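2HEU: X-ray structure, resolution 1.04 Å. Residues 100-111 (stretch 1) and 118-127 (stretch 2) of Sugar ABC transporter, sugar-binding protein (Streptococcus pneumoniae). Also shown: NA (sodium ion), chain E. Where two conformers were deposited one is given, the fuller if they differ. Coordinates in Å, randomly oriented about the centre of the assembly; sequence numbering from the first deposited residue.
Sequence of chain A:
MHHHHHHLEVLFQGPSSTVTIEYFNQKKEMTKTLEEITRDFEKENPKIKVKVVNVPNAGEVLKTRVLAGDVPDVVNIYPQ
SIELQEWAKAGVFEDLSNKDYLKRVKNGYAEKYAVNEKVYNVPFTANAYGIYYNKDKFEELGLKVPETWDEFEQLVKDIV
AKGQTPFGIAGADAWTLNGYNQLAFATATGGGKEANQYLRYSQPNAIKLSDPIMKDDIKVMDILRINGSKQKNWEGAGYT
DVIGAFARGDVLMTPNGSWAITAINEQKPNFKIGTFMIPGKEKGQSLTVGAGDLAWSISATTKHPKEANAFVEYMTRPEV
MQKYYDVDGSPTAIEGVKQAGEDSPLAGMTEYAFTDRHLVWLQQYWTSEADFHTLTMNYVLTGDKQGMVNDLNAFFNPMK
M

Stretch 1, residues 100-111: DYLKRVKNGYAE
Stretch 2, residues 118-127: KVYNVPFTAN

The contact between residues 100-111 and 118-127 is apolar at its centre and has no direct hydrogen bond across it, so packing and one bridging water join the two stretches. Val 119 (chi1 170°, t) points toward stretch 1 and places CG1 3.7 Å from CD2 of Leu 102 (chi1 t, chi2 p) and 4.0 Å from CB of Ala 110. The methyl of Ala 110 also meets the proline ring, with its CB 4.0 Å from CD of Pro 123; the CA atoms of these two residues lie 6.4 Å apart, a spacing that a side chain as short as alanine can span.

Val 122 (chi1 t) lies in the strand that ends at Pro 123, with its CA-to-CB bond sideways. Its two methyls divide their neighbours: CG1 lies 3.9 Å from CG2 of Val 105 (chi1 t), whereas CG2 lies 4.0 Å from CE2 of Tyr 101 (chi1 59°, p), at the edge of that ring, and 4.3 Å from CD1 of Leu 102. Tyr 101, Leu 102 and Val 105 all point toward stretch 2. The 3-10 segment 100-104 presents the first two, and its turns are closed by Lys 103 N to Asp 100 O (3.1 Å), Arg 104 N to Tyr 101 O (3.1 Å) and Val 105 N to Leu 102 O (2.9 Å).

Farther along, Tyr 109 (chi1 -167°, t; chi2 68°) leaves its backbone sideways, but its end approaches stretch 2: CE2 is 4.0 Å from CB of Pro 123, which lies at the ring edge, and OH is 3.8 Å from CB of Ala 126.

At the polar edge, water 2 donates to Ala 110 O and Asn 121 O, each at 2.8 Å, linking two carbonyls that cannot bond each other. Pro 123 O, by contrast, is buried without a partner.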

# COMPACT_ATOMS: atom_id res chain seq x y z
N ASP A 100 -12.92 -4.31 22.34
CA ASP A 100 -12.98 -5.73 22.05
C ASP A 100 -12.92 -6.00 20.54
O ASP A 100 -12.30 -7.00 20.12
CB ASP A 100 -14.20 -6.39 22.70
CG ASP A 100 -14.13 -6.45 24.25
OD1 ASP A 100 -13.08 -6.23 24.89
OD2 ASP A 100 -15.17 -6.73 24.80
N TYR A 101 -13.53 -5.16 19.74
CA TYR A 101 -13.58 -5.40 18.32
C TYR A 101 -12.18 -5.31 17.68
O TYR A 101 -11.96 -5.84 16.60
CB TYR A 101 -14.57 -4.42 17.61
CG TYR A 101 -14.37 -2.95 17.71
CD1 TYR A 101 -15.27 -2.20 18.43
CD2 TYR A 101 -13.31 -2.31 17.11
CE1 TYR A 101 -15.11 -0.88 18.58
CE2 TYR A 101 -13.15 -0.95 17.16
CZ TYR A 101 -14.10 -0.20 17.89
OH TYR A 101 -13.91 1.16 17.94
N LEU A 102 -11.25 -4.63 18.36
CA LEU A 102 -9.88 -4.55 17.81
C LEU A 102 -9.23 -5.93 17.76
O LEU A 102 -8.34 -6.15 16.90
CB LEU A 102 -9.06 -3.51 18.56
CG LEU A 102 -7.74 -3.08 18.03
CD1 LEU A 102 -7.90 -2.47 16.66
CD2 LEU A 102 -7.02 -2.18 18.97
N LYS A 103 -9.65 -6.85 18.60
CA LYS A 103 -9.09 -8.17 18.62
C LYS A 103 -9.36 -8.95 17.30
O LYS A 103 -8.74 -9.97 17.02
CB LYS A 103 -9.61 -8.96 19.81
CG LYS A 103 -9.28 -8.28 21.15
CD LYS A 103 -7.78 -7.90 21.31
CE LYS A 103 -6.71 -9.04 21.17
NZ LYS A 103 -5.20 -8.62 21.38
N ARG A 104 -10.30 -8.45 16.49
CA ARG A 104 -10.63 -9.00 15.18
C ARG A 104 -9.61 -8.64 14.11
O ARG A 104 -9.69 -9.23 13.03
CB ARG A 104 -12.04 -8.64 14.74
CG ARG A 104 -13.10 -9.09 15.75
CD ARG A 104 -14.42 -8.45 15.48
NE ARG A 104 -15.43 -8.95 16.42
CZ ARG A 104 -16.65 -8.46 16.50
NH1 ARG A 104 -16.98 -7.48 15.69
NH2 ARG A 104 -17.51 -9.01 17.40
N VAL A 105 -8.72 -7.70 14.42
CA VAL A 105 -7.62 -7.39 13.45
C VAL A 105 -6.51 -8.39 13.70
O VAL A 105 -6.14 -8.65 14.84
CB VAL A 105 -7.15 -5.98 13.69
CG1 VAL A 105 -5.97 -5.64 12.69
CG2 VAL A 105 -8.30 -4.97 13.48
N LYS A 106 -5.95 -8.92 12.64
CA LYS A 106 -4.80 -9.86 12.75
C LYS A 106 -3.73 -9.44 13.69
O LYS A 106 -3.35 -8.25 13.76
CB LYS A 106 -4.25 -10.11 11.35
CG LYS A 106 -5.25 -10.95 10.58
CD LYS A 106 -4.89 -11.21 9.14
CE LYS A 106 -6.10 -11.81 8.41
NZ LYS A 106 -5.99 -11.86 6.94
N ASN A 107 -3.19 -10.44 14.38
CA ASN A 107 -2.18 -10.25 15.43
C ASN A 107 -1.13 -9.24 14.98
O ASN A 107 -0.48 -9.41 13.95
CB ASN A 107 -1.49 -11.56 15.67
CG ASN A 107 -2.26 -12.51 16.49
OD1 ASN A 107 -3.34 -12.17 16.97
ND2 ASN A 107 -1.70 -13.67 16.72
N GLY A 108 -0.89 -8.23 15.82
CA GLY A 108 0.27 -7.35 15.61
C GLY A 108 0.08 -6.28 14.55
O GLY A 108 0.90 -5.36 14.49
N TYR A 109 -1.00 -6.32 13.76
CA TYR A 109 -1.03 -5.43 12.65
C TYR A 109 -1.46 -4.00 12.99
O TYR A 109 -0.83 -3.05 12.55
CB TYR A 109 -1.88 -6.00 11.50
CG TYR A 109 -1.65 -5.21 10.22
CD1 TYR A 109 -0.40 -5.30 9.60
CD2 TYR A 109 -2.52 -4.28 9.68
CE1 TYR A 109 -0.05 -4.56 8.54
CE2 TYR A 109 -2.22 -3.51 8.53
CZ TYR A 109 -0.97 -3.68 7.97
OH TYR A 109 -0.64 -2.85 6.92
N ALA A 110 -2.54 -3.83 13.75
CA ALA A 110 -2.97 -2.50 14.15
C ALA A 110 -1.84 -1.77 14.87
O ALA A 110 -1.71 -0.57 14.78
CB ALA A 110 -4.23 -2.53 14.95
N GLU A 111 -1.06 -2.52 15.67
CA GLU A 111 -0.01 -2.02 16.49
C GLU A 111 1.13 -1.39 15.67
O GLU A 111 1.90 -0.55 16.20
CB GLU A 111 0.55 -3.12 17.37
CG GLU A 111 -0.39 -3.70 18.39
CD GLU A 111 -1.33 -4.79 17.97
OE1 GLU A 111 -1.51 -5.08 16.78
OE2 GLU A 111 -1.89 -5.45 18.91
N LYS A 118 -0.47 3.33 21.72
CA LYS A 118 -1.91 3.21 21.67
C LYS A 118 -2.40 3.14 20.26
O LYS A 118 -1.77 3.73 19.37
CB LYS A 118 -2.53 4.41 22.42
CG LYS A 118 -2.21 4.45 23.86
CD LYS A 118 -2.70 5.72 24.55
CE LYS A 118 -1.77 6.86 24.28
NZ LYS A 118 -0.51 6.74 25.14
N VAL A 119 -3.42 2.36 20.03
CA VAL A 119 -3.98 2.22 18.72
C VAL A 119 -5.14 3.16 18.52
O VAL A 119 -6.08 3.20 19.28
CB VAL A 119 -4.44 0.73 18.50
CG1 VAL A 119 -5.25 0.59 17.21
CG2 VAL A 119 -3.26 -0.19 18.55
N TYR A 120 -5.09 3.93 17.40
CA TYR A 120 -6.06 4.88 17.05
C TYR A 120 -6.77 4.63 15.76
O TYR A 120 -7.56 5.50 15.32
CB TYR A 120 -5.40 6.30 17.00
CG TYR A 120 -4.86 6.79 18.33
CD1 TYR A 120 -5.71 7.41 19.27
CD2 TYR A 120 -3.55 6.57 18.69
CE1 TYR A 120 -5.26 7.89 20.49
CE2 TYR A 120 -3.11 7.02 19.91
CZ TYR A 120 -3.96 7.62 20.83
OH TYR A 120 -3.50 8.11 22.03
N ASN A 121 -6.51 3.51 15.09
CA ASN A 121 -7.05 3.29 13.77
C ASN A 121 -7.26 1.82 13.59
O ASN A 121 -6.38 1.01 14.01
CB ASN A 121 -6.10 3.87 12.72
CG ASN A 121 -6.51 3.72 11.31
OD1 ASN A 121 -6.31 2.70 10.70
ND2 ASN A 121 -7.10 4.82 10.76
N VAL A 122 -8.34 1.41 12.98
CA VAL A 122 -8.62 0.01 12.58
C VAL A 122 -8.28 -0.16 11.11
O VAL A 122 -9.01 0.40 10.24
CB VAL A 122 -10.11 -0.38 12.79
CG1 VAL A 122 -10.32 -1.78 12.44
CG2 VAL A 122 -10.50 -0.07 14.27
N PRO A 123 -7.18 -0.83 10.79
CA PRO A 123 -6.91 -1.08 9.35
C PRO A 123 -7.70 -2.32 8.96
O PRO A 123 -7.39 -3.42 9.41
CB PRO A 123 -5.35 -1.20 9.27
CG PRO A 123 -4.86 -1.00 10.75
CD PRO A 123 -6.03 -1.27 11.61
N PHE A 124 -8.77 -2.13 8.21
CA PHE A 124 -9.57 -3.25 7.67
C PHE A 124 -8.87 -3.86 6.50
O PHE A 124 -8.93 -5.09 6.36
CB PHE A 124 -10.96 -2.74 7.22
CG PHE A 124 -11.78 -2.17 8.32
CD1 PHE A 124 -12.55 -2.98 9.08
CD2 PHE A 124 -11.77 -0.80 8.64
CE1 PHE A 124 -13.35 -2.48 10.10
CE2 PHE A 124 -12.53 -0.30 9.65
CZ PHE A 124 -13.31 -1.13 10.38
N THR A 125 -8.37 -3.07 5.54
CA THR A 125 -7.68 -3.58 4.40
C THR A 125 -6.37 -2.85 4.24
O THR A 125 -6.13 -1.79 4.85
CB THR A 125 -8.45 -3.42 3.12
OG1 THR A 125 -8.57 -2.04 2.80
CG2 THR A 125 -9.85 -4.11 3.18
N ALA A 126 -5.47 -3.42 3.43
CA ALA A 126 -4.20 -2.78 3.12
C ALA A 126 -3.86 -3.03 1.70
O ALA A 126 -4.33 -3.98 1.10
CB ALA A 126 -3.07 -3.34 4.00
N ASN A 127 -3.01 -2.17 1.14
CA ASN A 127 -2.38 -2.47 -0.10
C ASN A 127 -1.08 -3.28 0.08
O ASN A 127 -0.63 -3.49 1.18
CB ASN A 127 -2.23 -1.20 -0.96
CG ASN A 127 -1.53 -0.09 -0.27
OD1 ASN A 127 -0.53 -0.26 0.43
ND2 ASN A 127 -2.05 1.08 -0.40
NA NA E . -7.63 -12.03 17.10
O HOH W 1 -5.69 -10.63 16.78
O HOH W 2 -3.61 1.40 14.07
O HOH W 3 -9.56 -12.68 18.24
O HOH W 4 -6.84 -11.70 19.30